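PpBBE-like 1 D396N (Physcomitrella patens subsp. patens, PDB 6EO5) is an engineered variant of a moss berberine bridge enzyme homolog, a flavoenzyme that oxidises cellobiose with a bi-covalently attached FAD. Local coordinates at residues H81-Y86 and F331-I336; Y391-V396 and T413-V418; A397-D402 and T407-I412. All blocks are in the same frame, centred on the assembly; numbering follows the deposited sequence.

Contact 1: residues H81-Y86 and F331-I336. With FAD (flavin-adenine dinucleotide), chain C.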
# COMPACT_ATOMS: atom_id res chain seq x y z
N HIS A 81 7.02 5.59 -0.17
CA HIS A 81 5.90 5.87 0.72
C HIS A 81 5.94 5.08 2.03
O HIS A 81 4.98 5.17 2.81
CB HIS A 81 4.57 5.63 0.01
CG HIS A 81 4.08 6.83 -0.74
ND1 HIS A 81 3.11 7.68 -0.23
CD2 HIS A 81 4.47 7.35 -1.92
CE1 HIS A 81 2.94 8.68 -1.08
NE2 HIS A 81 3.74 8.50 -2.12
N SER A 82 7.03 4.34 2.31
CA SER A 82 7.05 3.43 3.45
C SER A 82 6.79 4.17 4.75
O SER A 82 7.51 5.12 5.09
CB SER A 82 8.40 2.71 3.53
OG SER A 82 8.61 2.20 4.83
N TYR A 83 5.79 3.71 5.50
CA TYR A 83 5.38 4.42 6.71
C TYR A 83 6.47 4.45 7.77
O TYR A 83 6.43 5.29 8.66
CB TYR A 83 4.11 3.80 7.30
CG TYR A 83 2.84 4.12 6.52
CD1 TYR A 83 2.87 4.92 5.37
CD2 TYR A 83 1.62 3.63 6.94
CE1 TYR A 83 1.73 5.20 4.67
CE2 TYR A 83 0.47 3.91 6.26
CZ TYR A 83 0.52 4.70 5.13
OH TYR A 83 -0.65 4.96 4.46
N GLU A 84 7.45 3.55 7.67
CA GLU A 84 8.57 3.50 8.60
C GLU A 84 9.90 3.86 7.93
O GLU A 84 10.96 3.57 8.49
CB GLU A 84 8.66 2.11 9.23
CG GLU A 84 7.47 1.75 10.11
CD GLU A 84 7.54 2.39 11.48
OE1 GLU A 84 8.03 3.53 11.59
OE2 GLU A 84 7.09 1.75 12.46
N ASP A 85 9.86 4.47 6.75
CA ASP A 85 11.07 4.89 6.04
C ASP A 85 12.00 3.72 5.73
O ASP A 85 13.21 3.88 5.66
CB ASP A 85 11.81 5.97 6.82
CG ASP A 85 11.05 7.27 6.82
OD1 ASP A 85 10.58 7.67 5.74
OD2 ASP A 85 10.90 7.88 7.89
N TYR A 86 11.42 2.54 5.48
CA TYR A 86 12.22 1.36 5.22
C TYR A 86 12.90 1.39 3.85
O TYR A 86 13.82 0.60 3.62
CB TYR A 86 11.37 0.10 5.34
CG TYR A 86 11.00 -0.29 6.76
CD1 TYR A 86 11.75 0.15 7.86
CD2 TYR A 86 9.91 -1.11 7.01
CE1 TYR A 86 11.41 -0.23 9.16
CE2 TYR A 86 9.56 -1.49 8.29
CZ TYR A 86 10.31 -1.06 9.37
OH TYR A 86 9.95 -1.45 10.64
N PHE A 331 4.70 11.44 10.93
CA PHE A 331 3.59 10.72 11.53
C PHE A 331 4.02 9.36 12.04
O PHE A 331 5.06 8.83 11.64
CB PHE A 331 2.43 10.56 10.52
CG PHE A 331 2.78 9.75 9.28
CD1 PHE A 331 3.30 10.37 8.16
CD2 PHE A 331 2.55 8.38 9.23
CE1 PHE A 331 3.61 9.63 7.01
CE2 PHE A 331 2.85 7.63 8.09
CZ PHE A 331 3.38 8.25 6.98
N LYS A 332 3.21 8.82 12.94
CA LYS A 332 3.22 7.41 13.29
C LYS A 332 1.89 6.81 12.84
O LYS A 332 0.83 7.38 13.09
CB LYS A 332 3.44 7.21 14.78
CG LYS A 332 3.27 5.78 15.26
CD LYS A 332 4.36 4.88 14.72
CE LYS A 332 4.11 3.46 15.17
NZ LYS A 332 5.02 2.51 14.49
N ALA A 333 1.95 5.66 12.16
CA ALA A 333 0.76 4.96 11.69
C ALA A 333 0.71 3.55 12.26
O ALA A 333 1.75 2.90 12.45
CB ALA A 333 0.73 4.92 10.15
N LYS A 334 -0.50 3.08 12.55
CA LYS A 334 -0.75 1.70 12.95
C LYS A 334 -1.97 1.19 12.20
O LYS A 334 -2.73 1.97 11.62
CB LYS A 334 -0.95 1.58 14.47
CG LYS A 334 0.17 2.23 15.27
CD LYS A 334 -0.02 2.14 16.78
CE LYS A 334 0.10 0.72 17.30
NZ LYS A 334 1.48 0.16 17.16
N SER A 335 -2.17 -0.13 12.18
CA SER A 335 -3.37 -0.67 11.53
C SER A 335 -3.85 -1.91 12.28
O SER A 335 -3.14 -2.46 13.15
CB SER A 335 -3.12 -0.99 10.05
OG SER A 335 -2.43 -2.23 9.89
N ILE A 336 -5.06 -2.36 11.94
CA ILE A 336 -5.65 -3.55 12.54
C ILE A 336 -6.75 -4.05 11.63
O ILE A 336 -7.28 -3.30 10.81
CB ILE A 336 -6.19 -3.24 13.96
CG1 ILE A 336 -6.03 -4.45 14.88
CG2 ILE A 336 -7.62 -2.73 13.90
CD1 ILE A 336 -6.30 -4.14 16.32
PA FAD C . 8.67 2.28 -0.82
O1A FAD C . 8.98 3.03 0.47
O2A FAD C . 9.58 2.70 -1.95
O5B FAD C . 8.66 0.68 -0.65
C5B FAD C . 8.11 0.06 0.49
C4B FAD C . 8.82 -1.26 0.78
O4B FAD C . 8.88 -2.06 -0.39
C3B FAD C . 10.26 -1.05 1.23
O3B FAD C . 10.61 -2.09 2.12
C2B FAD C . 11.04 -1.22 -0.05
O2B FAD C . 12.37 -1.60 0.19
C1B FAD C . 10.22 -2.29 -0.77
N9A FAD C . 10.44 -2.17 -2.23
C8A FAD C . 10.28 -1.04 -3.00
N7A FAD C . 10.60 -1.33 -4.28
C5A FAD C . 10.96 -2.63 -4.34
C6A FAD C . 11.38 -3.43 -5.39
N6A FAD C . 11.48 -2.91 -6.61
N1A FAD C . 11.70 -4.75 -5.16
C2A FAD C . 11.60 -5.27 -3.89
N3A FAD C . 11.19 -4.47 -2.84
C4A FAD C . 10.88 -3.17 -3.06
N1 FAD C . -1.93 1.46 0.59
C2 FAD C . -3.03 0.83 -0.00
O2 FAD C . -3.15 -0.42 -0.03
N3 FAD C . -4.01 1.61 -0.59
C4 FAD C . -3.91 2.98 -0.58
O4 FAD C . -4.79 3.65 -1.12
C4X FAD C . -2.82 3.61 0.01
N5 FAD C . -2.71 4.98 -0.03
C5X FAD C . -1.50 5.58 0.26
C6 FAD C . -1.35 6.95 0.08
C7 FAD C . -0.12 7.60 0.24
C7M FAD C . -0.00 9.09 0.02
C8 FAD C . 0.97 6.84 0.70
C8M FAD C . 2.31 7.49 1.01
C9 FAD C . 0.79 5.47 0.97
C9A FAD C . -0.43 4.81 0.73
N10 FAD C . -0.66 3.46 1.02
C10 FAD C . -1.80 2.84 0.56
C1' FAD C . 0.42 2.59 1.57
C2' FAD C . 1.22 2.00 0.41
O2' FAD C . 0.56 0.91 -0.21
C3' FAD C . 2.55 1.53 0.94
O3' FAD C . 3.17 2.66 1.50
C4' FAD C . 3.38 0.91 -0.19
O4' FAD C . 4.20 -0.10 0.35
C5' FAD C . 4.19 1.99 -0.91
O5' FAD C . 5.07 1.47 -1.88
P FAD C . 6.26 2.41 -2.43
O1P FAD C . 6.98 1.71 -3.56
O2P FAD C . 5.80 3.80 -2.81
O3P FAD C . 7.13 2.67 -1.10
O HOH W 1 4.74 5.44 10.95
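Tyr-83 and Ala-333 bring the two backbones to within 6.8 Å (CA to CA), where a type I turn running from Ser-82 to Asp-85 stands against strand 331-336. No direct hydrogen bond crosses here; a water fills in, accepting from Ala-333 N at 3.0 Å and lying beside Tyr-83 O, which Asn-41 also reaches. The Tyr-83 ring does most of the touching. Phe-331 brings the CE2-CZ edge of its ring over one face of the tyrosine, a T-shaped pair with planes at 87° and CZ 3.7 Å from Tyr-83 CD1. Tyr-83 CD2 rests 3.6 Å from Ala-333 CB. The far end runs down to the flavin: Tyr-83 OH is 3.7 Å from FAD C9A, and its hydroxyl pairs with Gln-394 on the next strand. With Tyr-83 cut back to an alanine, the Phe-331 edge would probably lose its aromatic face, Gln-394 its hydroxyl partner, and a gap would open beside the isoalloxazine. Further out, Glu-84 meets Lys-332 in a salt bridge, OE2 to NZ at 3.0 Å. The CB of the lysine points away from the turn, and a bend in its chain (chi2 67°) brings the ammonium back. Both charges are shared: Lys-332 also pairs with Asp-433, while Glu-84 takes Arg-43 and the backbone N of Arg-434. Just before the turn, His-81 ND1 is bonded to FAD C8M at 1.5 Å, and Ser-82 N donates to FAD O1A at 3.0 Å. The loop 81-86 is thus bound covalently to the cofactor on one side and meets the strand through aromatic, apolar and charged groups on the other, an arrangement likely to restrict movement of the dimethylbenzene end of the flavin.

Contact 2: residues Y391-V396 and T413-V418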
# COMPACT_ATOMS: atom_id res chain seq x y z
N TYR A 391 -13.29 -5.25 7.52
CA TYR A 391 -12.56 -4.06 7.11
C TYR A 391 -11.25 -3.96 7.88
O TYR A 391 -11.06 -4.60 8.92
CB TYR A 391 -13.42 -2.80 7.29
CG TYR A 391 -13.89 -2.56 8.71
CD1 TYR A 391 -13.07 -1.91 9.64
CD2 TYR A 391 -15.16 -2.94 9.12
CE1 TYR A 391 -13.49 -1.68 10.92
CE2 TYR A 391 -15.60 -2.71 10.41
CZ TYR A 391 -14.76 -2.08 11.31
OH TYR A 391 -15.18 -1.84 12.60
N SER A 392 -10.34 -3.14 7.34
CA SER A 392 -9.10 -2.76 8.00
C SER A 392 -9.25 -1.36 8.58
O SER A 392 -10.07 -0.57 8.10
CB SER A 392 -7.93 -2.77 7.02
OG SER A 392 -8.18 -1.85 5.95
N ILE A 393 -8.46 -1.04 9.61
CA ILE A 393 -8.43 0.32 10.16
C ILE A 393 -7.03 0.89 9.95
O ILE A 393 -6.04 0.32 10.43
CB ILE A 393 -8.80 0.36 11.65
CG1 ILE A 393 -10.13 -0.33 11.94
CG2 ILE A 393 -8.87 1.81 12.12
CD1 ILE A 393 -10.53 -0.24 13.41
N GLN A 394 -6.95 2.02 9.25
CA GLN A 394 -5.70 2.77 9.16
C GLN A 394 -5.73 3.89 10.19
O GLN A 394 -6.66 4.72 10.19
CB GLN A 394 -5.48 3.32 7.75
CG GLN A 394 -4.06 3.81 7.54
CD GLN A 394 -3.90 4.68 6.31
OE1 GLN A 394 -2.86 5.32 6.12
NE2 GLN A 394 -4.93 4.73 5.48
N MET A 395 -4.73 3.93 11.07
CA MET A 395 -4.65 4.87 12.18
C MET A 395 -3.39 5.72 12.05
O MET A 395 -2.28 5.20 12.21
CB MET A 395 -4.64 4.12 13.52
CG MET A 395 -5.54 2.92 13.55
SD MET A 395 -5.10 1.81 14.88
CE MET A 395 -6.31 0.52 14.72
N VAL A 396 -3.56 7.01 11.78
CA VAL A 396 -2.45 7.93 11.53
C VAL A 396 -2.51 9.08 12.53
O VAL A 396 -3.57 9.69 12.70
CB VAL A 396 -2.48 8.48 10.08
CG1 VAL A 396 -1.28 9.37 9.82
CG2 VAL A 396 -2.56 7.35 9.07
N THR A 413 -0.92 4.78 19.82
CA THR A 413 -0.69 3.44 20.35
C THR A 413 -1.72 3.06 21.42
O THR A 413 -2.16 1.91 21.47
CB THR A 413 0.73 3.35 20.91
OG1 THR A 413 1.65 3.51 19.82
CG2 THR A 413 0.97 2.01 21.58
N ARG A 414 -2.10 4.02 22.27
CA ARG A 414 -3.25 3.81 23.14
C ARG A 414 -4.48 3.43 22.33
O ARG A 414 -5.21 2.49 22.67
CB ARG A 414 -3.54 5.08 23.93
CG ARG A 414 -2.65 5.34 25.10
CD ARG A 414 -3.16 6.57 25.82
NE ARG A 414 -2.81 7.83 25.16
CZ ARG A 414 -1.84 8.65 25.58
NH1 ARG A 414 -1.13 8.33 26.68
NH2 ARG A 414 -1.57 9.78 24.92
N TYR A 415 -4.74 4.18 21.24
CA TYR A 415 -5.90 3.92 20.40
C TYR A 415 -5.87 2.49 19.86
O TYR A 415 -6.88 1.78 19.91
CB TYR A 415 -5.94 4.93 19.26
CG TYR A 415 -7.06 4.72 18.25
CD1 TYR A 415 -6.94 3.79 17.21
CD2 TYR A 415 -8.22 5.47 18.31
CE1 TYR A 415 -7.96 3.60 16.29
CE2 TYR A 415 -9.24 5.30 17.39
CZ TYR A 415 -9.11 4.36 16.38
OH TYR A 415 -10.12 4.21 15.47
N TRP A 416 -4.72 2.07 19.33
CA TRP A 416 -4.61 0.71 18.81
C TRP A 416 -4.93 -0.32 19.89
O TRP A 416 -5.57 -1.34 19.61
CB TRP A 416 -3.21 0.46 18.24
CG TRP A 416 -3.09 -0.85 17.51
CD1 TRP A 416 -3.20 -1.04 16.16
CD2 TRP A 416 -2.85 -2.15 18.09
NE1 TRP A 416 -3.05 -2.38 15.86
CE2 TRP A 416 -2.82 -3.08 17.02
CE3 TRP A 416 -2.65 -2.61 19.39
CZ2 TRP A 416 -2.61 -4.44 17.22
CZ3 TRP A 416 -2.43 -3.97 19.59
CH2 TRP A 416 -2.42 -4.87 18.51
N LYS A 417 -4.50 -0.06 21.13
CA LYS A 417 -4.74 -1.03 22.19
C LYS A 417 -6.20 -1.07 22.61
O LYS A 417 -6.70 -2.13 22.99
CB LYS A 417 -3.83 -0.74 23.38
CG LYS A 417 -2.37 -1.10 23.13
CD LYS A 417 -1.52 -0.82 24.35
CE LYS A 417 -0.05 -0.98 24.02
NZ LYS A 417 0.81 -0.71 25.21
N VAL A 418 -6.90 0.07 22.54
CA VAL A 418 -8.34 0.08 22.81
C VAL A 418 -9.07 -0.75 21.77
O VAL A 418 -9.85 -1.66 22.11
CB VAL A 418 -8.88 1.53 22.85
CG1 VAL A 418 -10.40 1.52 22.93
CG2 VAL A 418 -8.29 2.29 24.02
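Met-395 reaches from strand 391-396 to helix 413-418 and ends between two aromatic rings, Tyr-415 and Trp-416. The segments run nearly antiparallel, at 157°, with their axes 9.6 Å apart at closest approach, so side chains alone bridge them. The tight part is the sulfur. Met-395 SD lies 3.6 Å from Tyr-415 CD1 and 3.7 Å from Trp-416 CD1, and in both cases it comes in at the rim and not over a face: its direction is 81° off the normal of the tyrosine ring and 73° off that of the five-membered ring of the tryptophan. These are two Met-aromatic contacts made by one atom. With CG set beside the backbone N and the chain extended beyond it, the thioether goes straight out toward the helix, and the CE methyl carries on to 3.8 Å from Trp-416 CD1 while staying in the plane of the Tyr-415 ring. Contact thins out toward Ile-393, whose CG2 comes no nearer than 4.3 Å to Tyr-415 OH. On the outer surface of the helix the change is complete: Arg-414 and Lys-417 are exposed and take no part in the contact. Trp-416 straddles the two environments, partly exposed, yet with its indole NE1 bonded to Ser-335 O and its ring in a cation-pi contact with Lys-334. Strand 331-338, which carries both of those residues, borders strand 391-398. Strand 361-367 lies along the other edge of 391-398, where Phe-363 and Tyr-365 pack against Tyr-415. Met-351 and Met-355 of helix 345-355 touch that same tyrosine, placing its ring where its own helix, helix 345-355 and the sheet come together.

Contact 3: residues A397-D402 and T407-I412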
# COMPACT_ATOMS: atom_id res chain seq x y z
N ALA A 397 -1.38 9.37 13.18
CA ALA A 397 -1.23 10.55 14.03
C ALA A 397 -0.02 11.36 13.57
O ALA A 397 1.08 10.81 13.46
CB ALA A 397 -1.06 10.18 15.51
N SER A 398 -0.23 12.65 13.33
CA SER A 398 0.76 13.51 12.69
C SER A 398 1.22 14.60 13.64
O SER A 398 0.56 14.91 14.64
CB SER A 398 0.21 14.16 11.42
OG SER A 398 -0.24 13.18 10.49
N TRP A 399 2.37 15.19 13.32
CA TRP A 399 2.85 16.37 14.02
C TRP A 399 3.75 17.17 13.09
O TRP A 399 4.30 16.65 12.12
CB TRP A 399 3.59 16.01 15.32
CG TRP A 399 4.79 15.09 15.20
CD1 TRP A 399 6.11 15.45 15.16
CD2 TRP A 399 4.77 13.65 15.19
NE1 TRP A 399 6.91 14.33 15.10
CE2 TRP A 399 6.12 13.21 15.12
CE3 TRP A 399 3.76 12.69 15.22
CZ2 TRP A 399 6.47 11.86 15.08
CZ3 TRP A 399 4.10 11.35 15.19
CH2 TRP A 399 5.45 10.95 15.12
N SER A 400 3.87 18.46 13.41
CA SER A 400 4.75 19.38 12.70
C SER A 400 5.86 19.92 13.58
O SER A 400 6.70 20.68 13.09
CB SER A 400 3.94 20.56 12.17
OG SER A 400 3.69 21.44 13.25
N ASN A 401 5.86 19.59 14.86
CA ASN A 401 6.88 19.99 15.82
C ASN A 401 7.22 18.76 16.64
O ASN A 401 6.32 18.11 17.17
CB ASN A 401 6.35 21.13 16.71
CG ASN A 401 7.37 21.61 17.74
OD1 ASN A 401 8.32 20.91 18.08
ND2 ASN A 401 7.13 22.80 18.27
N ASP A 402 8.52 18.44 16.74
CA ASP A 402 8.95 17.22 17.42
C ASP A 402 8.57 17.19 18.89
O ASP A 402 8.56 16.11 19.49
CB ASP A 402 10.45 17.04 17.28
CG ASP A 402 10.89 17.01 15.84
OD1 ASP A 402 10.14 16.46 15.00
OD2 ASP A 402 11.98 17.55 15.55
N THR A 407 3.78 12.54 22.46
CA THR A 407 2.36 12.52 22.80
C THR A 407 1.52 11.96 21.65
O THR A 407 0.52 11.27 21.89
CB THR A 407 1.89 13.92 23.18
OG1 THR A 407 2.23 14.83 22.15
CG2 THR A 407 2.55 14.38 24.45
N GLN A 408 1.92 12.23 20.39
CA GLN A 408 1.18 11.71 19.24
C GLN A 408 1.41 10.22 19.07
O GLN A 408 0.50 9.48 18.67
CB GLN A 408 1.58 12.45 17.97
CG GLN A 408 1.07 13.85 17.89
CD GLN A 408 -0.43 13.92 17.89
OE1 GLN A 408 -1.07 13.86 18.95
NE2 GLN A 408 -1.03 14.04 16.70
N THR A 409 2.64 9.76 19.33
CA THR A 409 2.95 8.34 19.24
C THR A 409 2.24 7.55 20.33
O THR A 409 1.73 6.45 20.08
CB THR A 409 4.46 8.12 19.31
OG1 THR A 409 5.09 8.78 18.20
CG2 THR A 409 4.81 6.66 19.26
N SER A 410 2.20 8.10 21.55
CA SER A 410 1.47 7.45 22.63
C SER A 410 -0.02 7.45 22.36
O SER A 410 -0.71 6.47 22.66
CB SER A 410 1.78 8.15 23.94
OG SER A 410 3.00 7.68 24.45
N TYR A 411 -0.54 8.55 21.81
CA TYR A 411 -1.96 8.65 21.51
C TYR A 411 -2.40 7.55 20.54
O TYR A 411 -3.36 6.83 20.81
CB TYR A 411 -2.25 10.04 20.94
CG TYR A 411 -3.56 10.17 20.22
CD1 TYR A 411 -4.77 10.10 20.91
CD2 TYR A 411 -3.59 10.40 18.85
CE1 TYR A 411 -5.97 10.24 20.24
CE2 TYR A 411 -4.79 10.55 18.18
CZ TYR A 411 -5.97 10.46 18.88
OH TYR A 411 -7.16 10.60 18.21
N ILE A 412 -1.67 7.38 19.44
CA ILE A 412 -2.12 6.41 18.44
C ILE A 412 -1.86 4.98 18.90
O ILE A 412 -2.53 4.05 18.42
CB ILE A 412 -1.48 6.71 17.07
CG1 ILE A 412 -2.36 6.15 15.96
CG2 ILE A 412 -0.07 6.14 16.98
CD1 ILE A 412 -3.58 7.01 15.66
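Trp-399 and Gln-408 lie alongside each other, their side chains running opposite ways, with the indole and amide planes 86° apart. The touching is done by the aliphatic part of the glutamine: its CB sits 3.5 Å from Trp-399 CE3. From there the chain bends at chi2 (-62°), which carries the amide past the indole to the strand backbone, and Gln-408 NE2 donates to Ser-398 O at 2.7 Å. That bond is fairly straight, with an N-H...O angle of 155°. The same nitrogen also donates to Ser-359 O, so one amide group ties two backbone carbonyls to the helix. Thr-409 crosses the indole obliquely, OG1 lying 3.8 Å from Trp-399 CH2 while bonding to Ala-405 O in the preceding turn of its own helix. All this closes a strand-loop-helix connection: after strand 391-398 the chain leaves the seven-stranded antiparallel sheet, and helix 405-420 folds back to pack on it, as in the substrate domain of other berberine bridge-like enzymes. Nearer the sheet, Ala-397 points its methyl at the helix. Ala-397 CB lies 3.6 Å from Gln-408 O and 3.8 Å from Ile-412 CB. Tyr-411 presents only its ring edge to this methyl, Tyr-411 CD2 being 4.2 Å from Ala-397 CB, and sends its hydroxyl on to Met-355 O.

Overall arrangement
Contact 1 comes first along the chain and is complete before the other two begin; contact 3 is nested inside the loop that contact 2 closes. The centres lie about 12 to 14 Å apart. Contacts 2 and 3 pair the same strand, 391-398, with the same helix, 405-420, at successive levels, and Ile-412 CD1 packs on Met-395 CB where they meet. Strand 331-338, the edge strand beside 391-398, brings contact 1 into the same seven-stranded antiparallel sheet. The result is a continuous route from the surface helix, through two neighbouring strands, to the loop 81-86 of the FAD-binding region, whose histidine is bonded to the flavin.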